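Local structure of 4-hydroxy-tetrahydrodipicolinate synthase (Aquifex aeolicus, 2EHH) at residues T191-V202 with L217-F226. The protein probably catalyses the condensation of pyruvate with L-aspartate-beta-semialdehyde to 4-hydroxy-tetrahydrodipicolinate, a step of lysine biosynthesis through the diaminopimelate pathway. Residues are numbered along the deposited sequence; the frame is centred on the assembly and turned at random.
Sequences TLPMMALGAKGV and LIRAALEGDF
M195 and I218 show how two barrel helices can pack without a single hydrogen bond between them. The methionine chain, extended to SD and then bent (chi3 79°), lays its sulfur 3.6 Å from I218 CD1, the two side chains crossing nearly at right angles, while its CE turns onto A221 CB and L222. I218 CD1 is wedged between V202 CG1, at 3.5 Å, and T191 CG2, at a tight 3.4 Å. In this (beta/alpha)8 barrel, strand 201-204, the eighth, lies between helices 191-196 and 211-223 in the chain, and the two helices pack side by side outside it, their segments nearly parallel at 22°. V202 lies next to I203, a predicted pyruvate-binding residue. Beyond the Schellman turn at G224, F226 opens helix 226-242; its CZ reaches A196 CA at 3.4 Å, whereas L192 CG meets the ring edge in its plane. Cutting F226 back to an alanine would probably open a gap beside L192 and A196 and abolish its edge-to-face pairing with F226 of a neighbouring subunit. On the solvent side the contact thins: the exposed L222, besides meeting M195 CE, has CD2 3.9 Å from K200 O, and the extended lysine chain hydrogen-bonds through NZ to the backbone oxygens of E179 and F181.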
# COMPACT_ATOMS: atom_id res chain seq x y z
N THR A 191 4.34 -15.93 -15.11
CA THR A 191 4.08 -16.37 -16.47
C THR A 191 3.04 -17.49 -16.55
O THR A 191 2.10 -17.41 -17.34
CB THR A 191 5.38 -16.85 -17.14
OG1 THR A 191 6.30 -15.75 -17.19
CG2 THR A 191 5.11 -17.34 -18.56
N LEU A 192 3.19 -18.51 -15.71
CA LEU A 192 2.25 -19.63 -15.73
C LEU A 192 0.81 -19.19 -15.47
O LEU A 192 -0.08 -19.41 -16.29
CB LEU A 192 2.68 -20.71 -14.73
CG LEU A 192 1.91 -22.04 -14.76
CD1 LEU A 192 2.76 -23.14 -14.15
CD2 LEU A 192 0.58 -21.89 -14.02
N PRO A 193 0.54 -18.54 -14.31
CA PRO A 193 -0.84 -18.12 -14.08
C PRO A 193 -1.37 -17.13 -15.12
O PRO A 193 -2.55 -17.17 -15.48
CB PRO A 193 -0.80 -17.53 -12.66
CG PRO A 193 0.66 -17.09 -12.49
CD PRO A 193 1.41 -18.22 -13.16
N MET A 194 -0.52 -16.24 -15.62
CA MET A 194 -0.97 -15.29 -16.62
C MET A 194 -1.31 -15.99 -17.94
O MET A 194 -2.29 -15.63 -18.61
CB MET A 194 0.09 -14.21 -16.88
CG MET A 194 0.14 -13.14 -15.82
SD MET A 194 0.94 -11.66 -16.45
CE MET A 194 1.25 -10.76 -14.86
N MET A 195 -0.52 -16.98 -18.32
CA MET A 195 -0.80 -17.69 -19.56
C MET A 195 -2.03 -18.58 -19.42
O MET A 195 -2.76 -18.82 -20.38
CB MET A 195 0.43 -18.48 -20.02
CG MET A 195 1.52 -17.55 -20.55
SD MET A 195 2.96 -18.39 -21.22
CE MET A 195 2.33 -18.85 -22.86
N ALA A 196 -2.28 -19.06 -18.20
CA ALA A 196 -3.46 -19.89 -17.97
C ALA A 196 -4.70 -19.02 -18.23
O ALA A 196 -5.76 -19.53 -18.60
CB ALA A 196 -3.47 -20.42 -16.54
N LEU A 197 -4.54 -17.71 -18.05
CA LEU A 197 -5.62 -16.76 -18.28
C LEU A 197 -5.68 -16.21 -19.70
O LEU A 197 -6.61 -15.47 -20.04
CB LEU A 197 -5.51 -15.59 -17.29
CG LEU A 197 -5.99 -15.83 -15.86
CD1 LEU A 197 -5.48 -14.72 -14.94
CD2 LEU A 197 -7.51 -15.88 -15.85
N GLY A 198 -4.70 -16.54 -20.53
CA GLY A 198 -4.72 -16.05 -21.90
C GLY A 198 -3.52 -15.25 -22.38
O GLY A 198 -3.51 -14.81 -23.54
N ALA A 199 -2.53 -15.03 -21.52
CA ALA A 199 -1.33 -14.28 -21.92
C ALA A 199 -0.66 -15.11 -23.00
O ALA A 199 -0.79 -16.34 -23.01
CB ALA A 199 -0.39 -14.10 -20.74
N LYS A 200 0.06 -14.47 -23.91
CA LYS A 200 0.69 -15.19 -25.01
C LYS A 200 2.18 -15.44 -24.89
O LYS A 200 2.81 -15.99 -25.80
CB LYS A 200 0.37 -14.46 -26.32
CG LYS A 200 -1.13 -14.41 -26.61
CD LYS A 200 -1.44 -13.57 -27.82
CE LYS A 200 -2.95 -13.53 -28.09
NZ LYS A 200 -3.28 -12.62 -29.23
N GLY A 201 2.76 -15.05 -23.76
CA GLY A 201 4.18 -15.26 -23.56
C GLY A 201 4.72 -14.42 -22.42
O GLY A 201 3.96 -13.94 -21.58
N VAL A 202 6.03 -14.22 -22.41
CA VAL A 202 6.68 -13.44 -21.37
C VAL A 202 7.90 -12.68 -21.87
O VAL A 202 8.61 -13.14 -22.76
CB VAL A 202 7.15 -14.36 -20.20
CG1 VAL A 202 8.12 -15.42 -20.73
CG2 VAL A 202 7.84 -13.54 -19.12
N LEU A 217 8.87 -23.89 -20.63
CA LEU A 217 7.73 -23.53 -19.80
C LEU A 217 6.67 -22.89 -20.69
O LEU A 217 5.50 -23.24 -20.64
CB LEU A 217 8.17 -22.55 -18.70
CG LEU A 217 7.14 -21.93 -17.73
CD1 LEU A 217 6.27 -20.93 -18.46
CD2 LEU A 217 6.29 -23.02 -17.10
N ILE A 218 7.11 -21.96 -21.54
CA ILE A 218 6.22 -21.26 -22.45
C ILE A 218 5.51 -22.20 -23.44
O ILE A 218 4.31 -22.07 -23.66
CB ILE A 218 6.98 -20.19 -23.26
CG1 ILE A 218 7.56 -19.14 -22.31
CG2 ILE A 218 6.06 -19.54 -24.27
CD1 ILE A 218 6.53 -18.50 -21.41
N ARG A 219 6.25 -23.12 -24.05
CA ARG A 219 5.62 -24.03 -25.00
C ARG A 219 4.59 -24.94 -24.33
O ARG A 219 3.54 -25.21 -24.90
CB ARG A 219 6.68 -24.84 -25.76
CG ARG A 219 7.16 -24.11 -27.02
CD ARG A 219 8.20 -24.89 -27.82
NE ARG A 219 9.50 -24.91 -27.15
CZ ARG A 219 10.61 -25.40 -27.68
NH1 ARG A 219 10.58 -25.92 -28.90
NH2 ARG A 219 11.74 -25.38 -27.00
N ALA A 220 4.89 -25.40 -23.12
CA ALA A 220 3.96 -26.26 -22.40
C ALA A 220 2.66 -25.49 -22.17
O ALA A 220 1.56 -26.02 -22.37
CB ALA A 220 4.56 -26.68 -21.07
N ALA A 221 2.78 -24.23 -21.76
CA ALA A 221 1.61 -23.40 -21.51
C ALA A 221 0.85 -23.12 -22.80
O ALA A 221 -0.37 -23.19 -22.83
CB ALA A 221 2.02 -22.08 -20.86
N LEU A 222 1.58 -22.81 -23.86
CA LEU A 222 0.94 -22.54 -25.14
C LEU A 222 0.20 -23.78 -25.62
O LEU A 222 -0.82 -23.69 -26.30
CB LEU A 222 1.97 -22.09 -26.18
CG LEU A 222 2.52 -20.66 -26.02
CD1 LEU A 222 3.64 -20.41 -27.03
CD2 LEU A 222 1.39 -19.65 -26.20
N GLU A 223 0.72 -24.95 -25.26
CA GLU A 223 0.10 -26.21 -25.65
C GLU A 223 -1.06 -26.56 -24.73
O GLU A 223 -1.86 -27.44 -25.03
CB GLU A 223 1.14 -27.34 -25.63
N GLY A 224 -1.15 -25.86 -23.60
CA GLY A 224 -2.23 -26.11 -22.66
C GLY A 224 -1.92 -27.20 -21.66
O GLY A 224 -2.79 -27.65 -20.92
N ASP A 225 -0.66 -27.64 -21.64
CA ASP A 225 -0.22 -28.68 -20.72
C ASP A 225 0.33 -28.03 -19.45
O ASP A 225 1.54 -27.85 -19.31
CB ASP A 225 0.87 -29.53 -21.38
CG ASP A 225 1.28 -30.72 -20.53
OD1 ASP A 225 0.86 -30.79 -19.35
OD2 ASP A 225 2.03 -31.57 -21.04
N PHE A 226 -0.57 -27.69 -18.53
CA PHE A 226 -0.13 -27.04 -17.31
C PHE A 226 0.46 -27.97 -16.26
O PHE A 226 1.03 -27.51 -15.28
CB PHE A 226 -1.26 -26.18 -16.75
CG PHE A 226 -1.45 -24.90 -17.51
CD1 PHE A 226 -0.65 -23.79 -17.25
CD2 PHE A 226 -2.36 -24.83 -18.57
CE1 PHE A 226 -0.74 -22.64 -18.03
CE2 PHE A 226 -2.46 -23.68 -19.36
CZ PHE A 226 -1.65 -22.58 -19.09